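Local coordinates for TnpArep for protein (Escherichia coli, PDB 4ER8) that binds hairpins of repetitive extragenic palindromes and cleaves and recombines the mosaic elements that contain them, acting as a single-stranded DNA endonuclease and transposase, at residues A[46-51]-A[74-79]; A[14-19]-A[62-67]; A[4-9]-A[96-101]. All coordinates share one frame; numbering follows the deposited sequence.

Contact 1: A[46-51]-A[74-79]. With nucleotides of chain B.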
# COMPACT_ATOMS: atom_id res chain seq x y z
N ARG A 46 -6.28 -11.95 -10.86
CA ARG A 46 -7.26 -10.87 -10.89
C ARG A 46 -6.49 -9.62 -11.24
O ARG A 46 -6.05 -8.90 -10.34
CB ARG A 46 -7.94 -10.72 -9.53
CG ARG A 46 -8.67 -11.98 -9.05
CD ARG A 46 -9.19 -11.80 -7.64
NE ARG A 46 -9.76 -13.03 -7.07
CZ ARG A 46 -11.06 -13.26 -6.93
NH1 ARG A 46 -11.94 -12.34 -7.33
NH2 ARG A 46 -11.47 -14.40 -6.40
N PRO A 47 -6.27 -9.38 -12.54
CA PRO A 47 -5.38 -8.28 -12.96
C PRO A 47 -5.71 -6.92 -12.32
O PRO A 47 -6.88 -6.57 -12.13
CB PRO A 47 -5.56 -8.22 -14.50
CG PRO A 47 -6.74 -9.08 -14.81
CD PRO A 47 -6.79 -10.13 -13.70
N PHE A 48 -4.66 -6.17 -11.96
CA PHE A 48 -4.82 -4.74 -11.64
C PHE A 48 -3.52 -4.00 -11.92
O PHE A 48 -2.49 -4.63 -12.12
CB PHE A 48 -5.29 -4.51 -10.19
CG PHE A 48 -4.32 -4.98 -9.14
CD1 PHE A 48 -3.46 -4.09 -8.53
CD2 PHE A 48 -4.30 -6.32 -8.74
CE1 PHE A 48 -2.59 -4.52 -7.53
CE2 PHE A 48 -3.44 -6.76 -7.78
CZ PHE A 48 -2.56 -5.87 -7.16
N GLU A 49 -3.58 -2.67 -11.91
CA GLU A 49 -2.38 -1.86 -12.05
C GLU A 49 -1.94 -1.28 -10.69
O GLU A 49 -2.73 -0.60 -10.01
CB GLU A 49 -2.60 -0.75 -13.09
CG GLU A 49 -1.38 -0.51 -14.01
CD GLU A 49 -1.21 0.96 -14.39
OE1 GLU A 49 -0.04 1.41 -14.56
OE2 GLU A 49 -2.24 1.68 -14.49
N ILE A 50 -0.71 -1.58 -10.30
CA ILE A 50 -0.09 -0.97 -9.15
C ILE A 50 0.42 0.42 -9.54
O ILE A 50 1.52 0.55 -10.09
CB ILE A 50 1.09 -1.77 -8.62
CG1 ILE A 50 0.66 -3.19 -8.23
CG2 ILE A 50 1.72 -1.06 -7.43
CD1 ILE A 50 1.77 -4.08 -7.55
N ASN A 51 -0.37 1.45 -9.23
CA ASN A 51 0.04 2.83 -9.43
C ASN A 51 1.22 3.15 -8.50
O ASN A 51 2.24 3.70 -8.96
CB ASN A 51 -1.11 3.78 -9.17
CG ASN A 51 -2.15 3.73 -10.26
OD1 ASN A 51 -1.98 4.35 -11.30
ND2 ASN A 51 -3.24 3.03 -10.03
N SER A 74 -11.99 -5.84 -3.03
CA SER A 74 -12.21 -6.63 -1.82
C SER A 74 -11.57 -8.00 -1.94
O SER A 74 -10.65 -8.37 -1.16
CB SER A 74 -13.70 -6.74 -1.50
OG SER A 74 -14.20 -5.53 -0.95
N SER A 75 -12.02 -8.74 -2.95
CA SER A 75 -11.42 -10.06 -3.24
C SER A 75 -9.93 -9.96 -3.30
O SER A 75 -9.21 -10.73 -2.65
CB SER A 75 -11.95 -10.54 -4.56
OG SER A 75 -13.35 -10.61 -4.48
N ARG A 76 -9.45 -9.00 -4.08
CA ARG A 76 -8.03 -8.90 -4.30
C ARG A 76 -7.29 -8.79 -2.98
O ARG A 76 -6.30 -9.47 -2.80
CB ARG A 76 -7.70 -7.77 -5.28
CG ARG A 76 -8.27 -8.02 -6.71
CD ARG A 76 -8.03 -6.81 -7.61
NE ARG A 76 -8.33 -6.99 -9.03
CZ ARG A 76 -9.54 -6.89 -9.60
NH1 ARG A 76 -10.63 -6.67 -8.87
NH2 ARG A 76 -9.68 -7.02 -10.93
N TRP A 77 -7.79 -7.99 -2.03
CA TRP A 77 -7.10 -7.83 -0.77
C TRP A 77 -7.28 -9.08 0.03
O TRP A 77 -6.42 -9.44 0.85
CB TRP A 77 -7.64 -6.66 0.04
CG TRP A 77 -6.93 -5.37 -0.21
CD1 TRP A 77 -7.50 -4.21 -0.57
CD2 TRP A 77 -5.52 -5.13 -0.12
NE1 TRP A 77 -6.54 -3.24 -0.73
CE2 TRP A 77 -5.31 -3.78 -0.45
CE3 TRP A 77 -4.42 -5.92 0.20
CZ2 TRP A 77 -4.05 -3.19 -0.46
CZ3 TRP A 77 -3.15 -5.34 0.20
CH2 TRP A 77 -2.98 -3.98 -0.13
N ARG A 78 -8.41 -9.75 -0.17
CA ARG A 78 -8.65 -10.91 0.67
C ARG A 78 -7.66 -11.99 0.30
O ARG A 78 -7.05 -12.62 1.19
CB ARG A 78 -10.06 -11.41 0.57
CG ARG A 78 -10.30 -12.51 1.55
CD ARG A 78 -11.19 -13.56 1.00
NE ARG A 78 -12.61 -13.22 0.90
CZ ARG A 78 -13.31 -13.29 -0.23
NH1 ARG A 78 -12.71 -13.66 -1.39
NH2 ARG A 78 -14.60 -13.00 -0.21
N GLU A 79 -7.45 -12.17 -0.99
CA GLU A 79 -6.49 -13.16 -1.39
C GLU A 79 -5.09 -12.76 -0.96
O GLU A 79 -4.36 -13.57 -0.39
CB GLU A 79 -6.59 -13.47 -2.89
CG GLU A 79 -7.93 -14.15 -3.37
CD GLU A 79 -8.34 -15.41 -2.56
OE1 GLU A 79 -7.46 -16.11 -1.96
OE2 GLU A 79 -9.57 -15.71 -2.54
P DC B 30 -9.59 -8.72 5.20
OP1 DC B 30 -8.74 -7.61 4.73
OP2 DC B 30 -9.93 -8.79 6.65
O5' DC B 30 -10.99 -8.75 4.40
C5' DC B 30 -11.00 -8.73 3.00
C4' DC B 30 -12.41 -8.79 2.43
O4' DC B 30 -12.99 -10.04 2.79
C3' DC B 30 -13.40 -7.77 2.93
O3' DC B 30 -13.35 -6.70 2.04
C2' DC B 30 -14.73 -8.47 2.80
C1' DC B 30 -14.38 -9.93 3.01
N1 DC B 30 -14.63 -10.52 4.38
C2 DC B 30 -15.83 -11.10 4.71
O2 DC B 30 -16.71 -11.07 3.86
N3 DC B 30 -16.03 -11.66 5.94
C4 DC B 30 -15.04 -11.64 6.85
N4 DC B 30 -15.24 -12.20 8.03
C5 DC B 30 -13.77 -11.07 6.55
C6 DC B 30 -13.62 -10.54 5.31
P DT B 29 -5.95 -14.07 7.06
OP1 DT B 29 -4.81 -13.58 6.23
OP2 DT B 29 -5.93 -13.97 8.53
O5' DT B 29 -7.36 -13.53 6.47
C5' DT B 29 -7.39 -13.29 5.05
C4' DT B 29 -8.61 -12.49 4.64
O4' DT B 29 -9.73 -13.35 4.75
C3' DT B 29 -8.94 -11.28 5.51
O3' DT B 29 -8.95 -10.09 4.70
C2' DT B 29 -10.28 -11.62 6.16
C1' DT B 29 -10.84 -12.65 5.20
N1 DT B 29 -11.72 -13.65 5.86
C2 DT B 29 -12.85 -14.05 5.21
O2 DT B 29 -13.16 -13.62 4.13
N3 DT B 29 -13.62 -14.97 5.86
C4 DT B 29 -13.33 -15.50 7.10
O4 DT B 29 -14.04 -16.30 7.66
C5 DT B 29 -12.15 -15.04 7.73
C7 DT B 29 -11.83 -15.58 9.08
C6 DT B 29 -11.38 -14.15 7.10
P DC B 31 -14.03 -5.32 2.44
OP1 DC B 31 -13.84 -4.41 1.31
OP2 DC B 31 -13.56 -4.99 3.78
O5' DC B 31 -15.58 -5.64 2.51
C5' DC B 31 -16.40 -5.93 1.34
C4' DC B 31 -17.88 -5.97 1.75
O4' DC B 31 -18.00 -7.09 2.66
C3' DC B 31 -18.41 -4.73 2.51
O3' DC B 31 -19.41 -4.27 1.71
C2' DC B 31 -19.01 -5.26 3.79
C1' DC B 31 -18.95 -6.77 3.64
N1 DC B 31 -18.39 -7.39 4.84
C2 DC B 31 -19.18 -8.22 5.61
O2 DC B 31 -20.34 -8.39 5.19
N3 DC B 31 -18.63 -8.78 6.72
C4 DC B 31 -17.35 -8.55 7.09
N4 DC B 31 -16.79 -9.11 8.21
C5 DC B 31 -16.56 -7.67 6.31
C6 DC B 31 -17.10 -7.13 5.21
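Arg46 and Arg76 carry this contact, in which the loop leading into edge strand 49-55 meets helix 73-87 of the RRM-like HUH nuclease domain. The two arginines cross obliquely, their guanidinium planes turned 72° apart. In each, CG stands anti to the carbonyl carbon (chi1 -64° in Arg76). Extended from CG to NE, the Arg76 chain brings NE to the loop backbone, where NE-H bonds to Arg46 O at 3.3 Å. This donor stands well above the carbonyl plane. NE also makes a weak bond to Pro47 O. Pro47 O lies at the edge of the same guanidinium, while Arg46 CB sits over one of its faces, 3.8 Å from Arg76 NE. Asp70 is modelled as a salt-bridge partner of Arg76 NH2, although the position of that nitrogen is less certain.

Phe48 adds an apolar touch: its CD2 meets Arg76 CD at 3.9 Å, ring and guanidinium planes nearly perpendicular. Glu79 OE2 lies 4.5 Å from Arg46 NH2 but well out of the guanidinium plane, so the attraction is probably one of charge alone; the salt-bridge partner of Arg46 is a DNA phosphate. The helix faces the same DNA through Arg78, whose NE donates to O2 of DT29 of chain B, and through Ser74, whose OG donates to OP1 of DC31 of chain B. From the helix, Ser75 CB rests over one face of the Arg46 guanidinium, offset toward the rim and 3.3 Å from NH1.

Contact 2: A[14-19]-A[62-67]. With nucleotides of chain B.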
# COMPACT_ATOMS: atom_id res chain seq x y z
N TRP A 14 -7.90 3.66 -6.33
CA TRP A 14 -8.02 3.85 -4.91
C TRP A 14 -6.67 3.78 -4.19
O TRP A 14 -5.68 3.23 -4.71
CB TRP A 14 -8.88 2.76 -4.27
CG TRP A 14 -10.31 2.58 -4.71
CD1 TRP A 14 -11.43 3.05 -4.05
CD2 TRP A 14 -10.79 1.81 -5.81
NE1 TRP A 14 -12.57 2.63 -4.71
CE2 TRP A 14 -12.19 1.88 -5.79
CE3 TRP A 14 -10.17 1.09 -6.82
CZ2 TRP A 14 -12.97 1.28 -6.75
CZ3 TRP A 14 -10.91 0.48 -7.74
CH2 TRP A 14 -12.31 0.57 -7.72
N PHE A 15 -6.69 4.30 -2.96
CA PHE A 15 -5.56 4.31 -2.05
C PHE A 15 -5.95 3.41 -0.89
O PHE A 15 -7.12 3.47 -0.45
CB PHE A 15 -5.39 5.72 -1.51
CG PHE A 15 -4.38 5.83 -0.39
CD1 PHE A 15 -3.05 5.95 -0.65
CD2 PHE A 15 -4.78 5.76 0.94
CE1 PHE A 15 -2.12 6.03 0.39
CE2 PHE A 15 -3.89 5.85 1.96
CZ PHE A 15 -2.56 6.01 1.69
N PHE A 16 -5.00 2.63 -0.38
CA PHE A 16 -5.30 1.66 0.67
C PHE A 16 -4.19 1.66 1.70
O PHE A 16 -3.07 2.03 1.39
CB PHE A 16 -5.43 0.23 0.14
CG PHE A 16 -6.44 0.04 -0.94
CD1 PHE A 16 -6.05 -0.08 -2.25
CD2 PHE A 16 -7.75 -0.07 -0.66
CE1 PHE A 16 -6.96 -0.34 -3.27
CE2 PHE A 16 -8.71 -0.30 -1.70
CZ PHE A 16 -8.29 -0.44 -3.00
N THR A 17 -4.50 1.23 2.92
CA THR A 17 -3.54 1.17 4.02
C THR A 17 -3.89 -0.14 4.68
O THR A 17 -5.07 -0.38 5.07
CB THR A 17 -3.73 2.33 5.04
OG1 THR A 17 -3.32 3.59 4.46
CG2 THR A 17 -2.86 2.11 6.27
N VAL A 18 -2.90 -1.03 4.74
CA VAL A 18 -3.09 -2.31 5.40
C VAL A 18 -2.02 -2.41 6.50
O VAL A 18 -0.80 -2.22 6.27
CB VAL A 18 -2.96 -3.42 4.42
CG1 VAL A 18 -2.92 -4.71 5.12
CG2 VAL A 18 -4.10 -3.38 3.37
N ASN A 19 -2.48 -2.66 7.72
CA ASN A 19 -1.61 -2.70 8.86
C ASN A 19 -1.50 -4.09 9.40
O ASN A 19 -2.46 -4.86 9.43
CB ASN A 19 -2.13 -1.82 9.98
CG ASN A 19 -2.08 -0.34 9.65
OD1 ASN A 19 -3.11 0.32 9.64
ND2 ASN A 19 -0.89 0.20 9.40
N CYS A 62 -0.90 1.73 -0.46
CA CYS A 62 -0.72 1.61 -1.91
C CYS A 62 -1.87 2.20 -2.75
O CYS A 62 -2.92 2.53 -2.23
CB CYS A 62 -0.47 0.16 -2.26
SG CYS A 62 -1.92 -0.81 -1.99
N ILE A 63 -1.64 2.34 -4.05
CA ILE A 63 -2.68 2.79 -5.01
C ILE A 63 -2.90 1.81 -6.17
O ILE A 63 -1.92 1.43 -6.84
CB ILE A 63 -2.34 4.14 -5.59
CG1 ILE A 63 -2.20 5.18 -4.48
CG2 ILE A 63 -3.44 4.55 -6.53
CD1 ILE A 63 -1.49 6.50 -4.91
N TRP A 64 -4.15 1.41 -6.39
CA TRP A 64 -4.49 0.48 -7.50
C TRP A 64 -5.47 1.09 -8.47
O TRP A 64 -6.27 1.96 -8.12
CB TRP A 64 -5.20 -0.80 -7.04
CG TRP A 64 -4.51 -1.64 -6.06
CD1 TRP A 64 -3.21 -1.59 -5.71
CD2 TRP A 64 -5.09 -2.74 -5.33
NE1 TRP A 64 -2.94 -2.55 -4.75
CE2 TRP A 64 -4.08 -3.28 -4.52
CE3 TRP A 64 -6.37 -3.30 -5.28
CZ2 TRP A 64 -4.31 -4.36 -3.64
CZ3 TRP A 64 -6.60 -4.38 -4.40
CH2 TRP A 64 -5.58 -4.89 -3.60
N THR A 65 -5.45 0.58 -9.68
CA THR A 65 -6.45 0.96 -10.67
C THR A 65 -6.91 -0.35 -11.25
O THR A 65 -6.10 -1.16 -11.70
CB THR A 65 -5.83 1.79 -11.80
OG1 THR A 65 -5.44 3.07 -11.29
CG2 THR A 65 -6.84 1.98 -12.96
N LEU A 66 -8.21 -0.56 -11.22
CA LEU A 66 -8.74 -1.84 -11.63
C LEU A 66 -9.21 -1.78 -13.09
O LEU A 66 -9.61 -0.71 -13.57
CB LEU A 66 -9.88 -2.30 -10.69
CG LEU A 66 -9.66 -2.50 -9.19
CD1 LEU A 66 -10.80 -3.31 -8.60
CD2 LEU A 66 -8.38 -3.18 -8.84
N PRO A 67 -9.18 -2.94 -13.78
CA PRO A 67 -9.62 -3.13 -15.15
C PRO A 67 -10.97 -2.49 -15.41
O PRO A 67 -11.71 -2.19 -14.48
CB PRO A 67 -9.77 -4.64 -15.23
CG PRO A 67 -8.70 -5.16 -14.31
CD PRO A 67 -8.76 -4.22 -13.17
P DA B 3 -15.62 4.67 10.36
OP1 DA B 3 -16.14 3.30 10.34
OP2 DA B 3 -16.46 5.61 11.11
O5' DA B 3 -14.11 4.90 10.82
C5' DA B 3 -13.02 4.20 10.25
C4' DA B 3 -13.00 2.77 10.81
O4' DA B 3 -11.94 2.02 10.18
C3' DA B 3 -12.80 2.61 12.30
O3' DA B 3 -13.41 1.42 12.63
C2' DA B 3 -11.28 2.46 12.39
C1' DA B 3 -11.00 1.61 11.14
N9 DA B 3 -9.73 1.74 10.43
C8 DA B 3 -8.97 2.87 10.24
N7 DA B 3 -7.89 2.65 9.53
C5 DA B 3 -7.94 1.29 9.24
C6 DA B 3 -7.08 0.43 8.51
N6 DA B 3 -5.92 0.80 7.89
N1 DA B 3 -7.48 -0.85 8.41
C2 DA B 3 -8.61 -1.22 9.00
N3 DA B 3 -9.47 -0.51 9.71
C4 DA B 3 -9.07 0.74 9.78
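Phe16 and Trp64 meet on one face of an antiparallel strand pair, the ring edge of the phenylalanine turned to the face of the indole. Phe16 CB starts beside the backbone, 4.1 Å from Cys62 O, and CG stands anti to the carbonyl carbon (chi1 -57°). From there the ring leans over the neighbouring strand. CD1 lies 4.2 Å from Cys62 SG, which sits at the ring edge in a sulfur-aromatic contact. CE1 comes within 3.6 Å of Trp64 CE3 and stands over the indole face, offset toward its rim. CZ at the tip also approaches CE3, less closely. The ring planes are inclined at 56°.

Beyond the end of strand 59-65, Leu66 meets Trp14, which lies on the Phe16 face; the two side chains cross at about a right angle, Trp14 CZ3 touching Leu66 CG at 3.5 Å. The Trp14 indole is fixed at its polar end by NE1, which bonds to Tyr7 O. On the other face Phe15 and Ile63 form a non-hydrogen-bonded pair, with Ile63 CG1 at the edge of the phenyl ring, 4.0 Å from CD1.

Four backbone bonds hold the strands in register: Trp14 and Trp64 exchange two, as do Phe16 and Cys62, with Phe16 N to Cys62 O measuring 2.8 Å. Helix 73-87 packs on the Phe16 and Trp64 face through Trp77, and helix 106-122 on the Phe15 and Ile63 face. The two are the central strands of the RRM-like sheet, and strand 59-65 also carries the nickel ligands His59 and His61 of the HUH nuclease site.

Contact 3: A[4-9]-A[96-101]. With nucleotides of chain B.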
# COMPACT_ATOMS: atom_id res chain seq x y z
N TYR A 4 -18.08 2.55 7.82
CA TYR A 4 -17.79 2.97 6.45
C TYR A 4 -18.47 2.04 5.44
O TYR A 4 -18.79 0.88 5.74
CB TYR A 4 -16.30 3.08 6.18
CG TYR A 4 -15.52 1.82 6.48
CD1 TYR A 4 -15.58 0.73 5.63
CD2 TYR A 4 -14.71 1.71 7.64
CE1 TYR A 4 -14.88 -0.41 5.89
CE2 TYR A 4 -14.01 0.57 7.89
CZ TYR A 4 -14.10 -0.48 7.02
OH TYR A 4 -13.42 -1.65 7.24
N ARG A 5 -18.67 2.56 4.23
CA ARG A 5 -19.19 1.77 3.15
C ARG A 5 -18.20 1.78 2.00
O ARG A 5 -17.78 2.84 1.56
CB ARG A 5 -20.54 2.33 2.72
CG ARG A 5 -20.94 1.88 1.34
CD ARG A 5 -22.13 2.69 0.83
NE ARG A 5 -22.63 2.00 -0.32
CZ ARG A 5 -23.41 2.52 -1.26
NH1 ARG A 5 -23.81 3.79 -1.21
NH2 ARG A 5 -23.77 1.75 -2.29
N ARG A 6 -17.84 0.59 1.49
CA ARG A 6 -16.85 0.53 0.43
C ARG A 6 -17.33 1.36 -0.74
O ARG A 6 -18.51 1.37 -1.10
CB ARG A 6 -16.55 -0.90 0.04
CG ARG A 6 -15.84 -1.72 1.12
CD ARG A 6 -14.68 -0.98 1.79
NE ARG A 6 -13.73 -1.87 2.46
CZ ARG A 6 -12.71 -1.48 3.24
NH1 ARG A 6 -12.52 -0.20 3.51
NH2 ARG A 6 -11.89 -2.36 3.75
N TYR A 7 -16.44 2.13 -1.33
CA TYR A 7 -16.85 2.95 -2.42
C TYR A 7 -16.48 2.18 -3.70
O TYR A 7 -15.32 2.12 -4.10
CB TYR A 7 -16.14 4.28 -2.23
CG TYR A 7 -16.37 5.45 -3.15
CD1 TYR A 7 -16.25 5.33 -4.54
CD2 TYR A 7 -16.53 6.73 -2.60
CE1 TYR A 7 -16.36 6.46 -5.38
CE2 TYR A 7 -16.64 7.86 -3.41
CZ TYR A 7 -16.55 7.73 -4.80
OH TYR A 7 -16.65 8.87 -5.61
N TYR A 8 -17.48 1.54 -4.30
CA TYR A 8 -17.24 0.68 -5.46
C TYR A 8 -17.54 1.40 -6.76
O TYR A 8 -18.63 1.93 -6.95
CB TYR A 8 -18.09 -0.60 -5.42
CG TYR A 8 -17.70 -1.62 -4.37
CD1 TYR A 8 -18.56 -1.95 -3.34
CD2 TYR A 8 -16.48 -2.25 -4.42
CE1 TYR A 8 -18.23 -2.91 -2.41
CE2 TYR A 8 -16.12 -3.21 -3.46
CZ TYR A 8 -16.99 -3.52 -2.47
OH TYR A 8 -16.66 -4.48 -1.54
N ILE A 9 -16.56 1.44 -7.64
CA ILE A 9 -16.79 2.05 -8.94
C ILE A 9 -15.95 1.31 -9.92
O ILE A 9 -14.76 1.09 -9.69
CB ILE A 9 -16.53 3.60 -8.95
CG1 ILE A 9 -17.02 4.21 -10.28
CG2 ILE A 9 -15.09 3.92 -8.75
CD1 ILE A 9 -17.28 5.77 -10.27
N PRO A 96 -7.69 -6.37 10.81
CA PRO A 96 -8.81 -6.76 9.97
C PRO A 96 -9.16 -5.68 8.95
O PRO A 96 -8.93 -4.48 9.17
CB PRO A 96 -9.96 -6.89 11.01
CG PRO A 96 -9.25 -7.43 12.23
CD PRO A 96 -7.96 -6.60 12.24
N ARG A 97 -9.74 -6.13 7.85
CA ARG A 97 -10.03 -5.31 6.69
C ARG A 97 -8.87 -4.35 6.40
O ARG A 97 -7.70 -4.75 6.49
CB ARG A 97 -11.38 -4.66 6.85
CG ARG A 97 -12.42 -5.64 7.39
CD ARG A 97 -13.77 -4.98 7.62
NE ARG A 97 -14.35 -4.49 6.38
CZ ARG A 97 -15.51 -3.87 6.26
NH1 ARG A 97 -16.26 -3.68 7.33
NH2 ARG A 97 -15.95 -3.47 5.07
N PHE A 98 -9.18 -3.10 6.03
CA PHE A 98 -8.20 -2.15 5.50
C PHE A 98 -8.89 -0.80 5.20
O PHE A 98 -10.11 -0.74 5.03
CB PHE A 98 -7.58 -2.68 4.20
CG PHE A 98 -8.59 -3.00 3.14
CD1 PHE A 98 -8.99 -2.03 2.22
CD2 PHE A 98 -9.14 -4.29 3.04
CE1 PHE A 98 -9.95 -2.31 1.24
CE2 PHE A 98 -10.08 -4.59 2.03
CZ PHE A 98 -10.51 -3.58 1.15
N TRP A 99 -8.08 0.26 5.10
CA TRP A 99 -8.57 1.58 4.78
C TRP A 99 -8.60 1.76 3.28
O TRP A 99 -7.65 1.41 2.60
CB TRP A 99 -7.67 2.63 5.44
CG TRP A 99 -7.94 4.05 4.98
CD1 TRP A 99 -7.30 4.74 3.98
CD2 TRP A 99 -8.91 4.94 5.52
NE1 TRP A 99 -7.82 6.00 3.86
CE2 TRP A 99 -8.82 6.15 4.78
CE3 TRP A 99 -9.84 4.84 6.56
CZ2 TRP A 99 -9.64 7.26 5.06
CZ3 TRP A 99 -10.68 5.94 6.82
CH2 TRP A 99 -10.56 7.13 6.08
N GLU A 100 -9.70 2.32 2.77
CA GLU A 100 -9.92 2.53 1.32
C GLU A 100 -10.35 3.94 1.05
O GLU A 100 -11.27 4.48 1.71
CB GLU A 100 -11.01 1.63 0.78
CG GLU A 100 -11.58 2.06 -0.64
CD GLU A 100 -12.80 3.00 -0.55
OE1 GLU A 100 -12.77 4.15 -1.05
OE2 GLU A 100 -13.79 2.56 0.06
N HIS A 101 -9.72 4.56 0.05
CA HIS A 101 -10.16 5.86 -0.37
C HIS A 101 -10.07 6.02 -1.87
O HIS A 101 -9.00 5.80 -2.50
CB HIS A 101 -9.39 6.97 0.36
CG HIS A 101 -9.52 8.32 -0.31
ND1 HIS A 101 -10.59 9.16 -0.08
CD2 HIS A 101 -8.72 8.95 -1.20
CE1 HIS A 101 -10.45 10.25 -0.81
NE2 HIS A 101 -9.31 10.15 -1.49
P DT B 2 -16.67 10.63 6.95
OP1 DT B 2 -17.27 11.04 8.25
OP2 DT B 2 -15.38 11.22 6.55
O5' DT B 2 -16.51 9.05 7.04
C5' DT B 2 -17.37 8.23 7.79
C4' DT B 2 -16.77 6.83 7.66
O4' DT B 2 -16.27 6.72 6.30
C3' DT B 2 -15.58 6.55 8.58
O3' DT B 2 -15.60 5.20 8.87
C2' DT B 2 -14.41 6.76 7.64
C1' DT B 2 -14.95 6.25 6.31
N1 DT B 2 -14.15 6.71 5.12
C2 DT B 2 -13.52 5.78 4.31
O2 DT B 2 -13.60 4.59 4.44
N3 DT B 2 -12.79 6.29 3.26
C4 DT B 2 -12.57 7.61 2.94
O4 DT B 2 -11.86 7.95 1.98
C5 DT B 2 -13.23 8.55 3.83
C7 DT B 2 -13.08 10.05 3.56
C6 DT B 2 -13.97 8.06 4.86
P DC B 31 -14.03 -5.32 2.44
OP1 DC B 31 -13.84 -4.41 1.31
OP2 DC B 31 -13.56 -4.99 3.78
O5' DC B 31 -15.58 -5.64 2.51
C5' DC B 31 -16.40 -5.93 1.34
C4' DC B 31 -17.88 -5.97 1.75
O4' DC B 31 -18.00 -7.09 2.66
C3' DC B 31 -18.41 -4.73 2.51
O3' DC B 31 -19.41 -4.27 1.71
C2' DC B 31 -19.01 -5.26 3.79
C1' DC B 31 -18.95 -6.77 3.64
N1 DC B 31 -18.39 -7.39 4.84
C2 DC B 31 -19.18 -8.22 5.61
O2 DC B 31 -20.34 -8.39 5.19
N3 DC B 31 -18.63 -8.78 6.72
C4 DC B 31 -17.35 -8.55 7.09
N4 DC B 31 -16.79 -9.11 8.21
C5 DC B 31 -16.56 -7.67 6.31
C6 DC B 31 -17.10 -7.13 5.21
O5' DG B 1 -17.64 12.79 2.28
C5' DG B 1 -18.68 12.40 3.22
C4' DG B 1 -18.71 10.92 3.55
O4' DG B 1 -18.57 10.10 2.32
C3' DG B 1 -17.56 10.47 4.45
O3' DG B 1 -17.78 10.83 5.78
C2' DG B 1 -17.66 8.96 4.18
C1' DG B 1 -17.94 8.89 2.68
N9 DG B 1 -16.79 8.89 1.82
C8 DG B 1 -16.26 10.02 1.22
N7 DG B 1 -15.19 9.73 0.48
C5 DG B 1 -15.03 8.34 0.56
C6 DG B 1 -14.08 7.50 -0.06
O6 DG B 1 -13.16 7.86 -0.82
N1 DG B 1 -14.25 6.13 0.27
C2 DG B 1 -15.25 5.71 1.12
N2 DG B 1 -15.27 4.40 1.36
N3 DG B 1 -16.16 6.51 1.71
C4 DG B 1 -16.00 7.81 1.40
O HOH W 1 -18.39 -1.41 4.80
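Arg6 lies flat on the ring of Phe98 and also grips that residue's own carbonyl: NH2 sits over the ring centre in a cation-pi stack, CZ 3.8 Å from the centroid and the planes at 24°, while NH1 and NH2 both donate to Phe98 O, NH2 at 2.7 Å. The oxygen lies in the guanidinium plane, and both donors approach it from one face of the carbonyl plane. NE and NH2 hold OP1 and OP2 of DC31 of chain B. Arg97 NH2 lies 3.8 Å from Arg6 NE, a closeness of like charges that the shared DC31 phosphate probably offsets; Arg97 NE donates to OP2 at 2.8 Å. Tyr4 and Arg97 reach tip to tip, with Tyr4 OH over the guanidinium face opposite the DC31 base.

Here the N-terminal segment runs beside edge strand 99-102 of the RRM-like sheet, and between them they bind DG1 and DT2 of chain B, consistent with recognition of the guide sequence. Glu100 bends at chi2 (-92°), and its OE1 and OE2 accept from DG1 N1 and N2. Tyr7 N secures OE2 at 3.0 Å from above the carboxylate plane. DT2 lies over Trp99, donates from N3 to Glu100 O and accepts at O4 from His101 ND1, 2.7 Å away.

Overall arrangement
All three contacts reach one four-stranded antiparallel sheet, ordered 49-55, 59-65, 13-19, 99-102. Contact 2 joins the two central strands; contacts 1 and 3 involve the outer strands, their centres about 8 and 10 Å from that of contact 2 and about 13 Å from each other. Along the chain, 4-9 comes first and 96-101 last, enclosing the other segments, while contacts 1 and 2 alternate in the order 14-19, 46-51, 62-67, 74-79. Helix 73-87 bridges them: Trp77 packs against Phe16 and Phe98, and Ser74 bonds to Tyr8. Sheet and helix thus join DNA-contacting helix residues to the edge that binds DG1 and DT2, probably guide nucleotides, and to the nickel site.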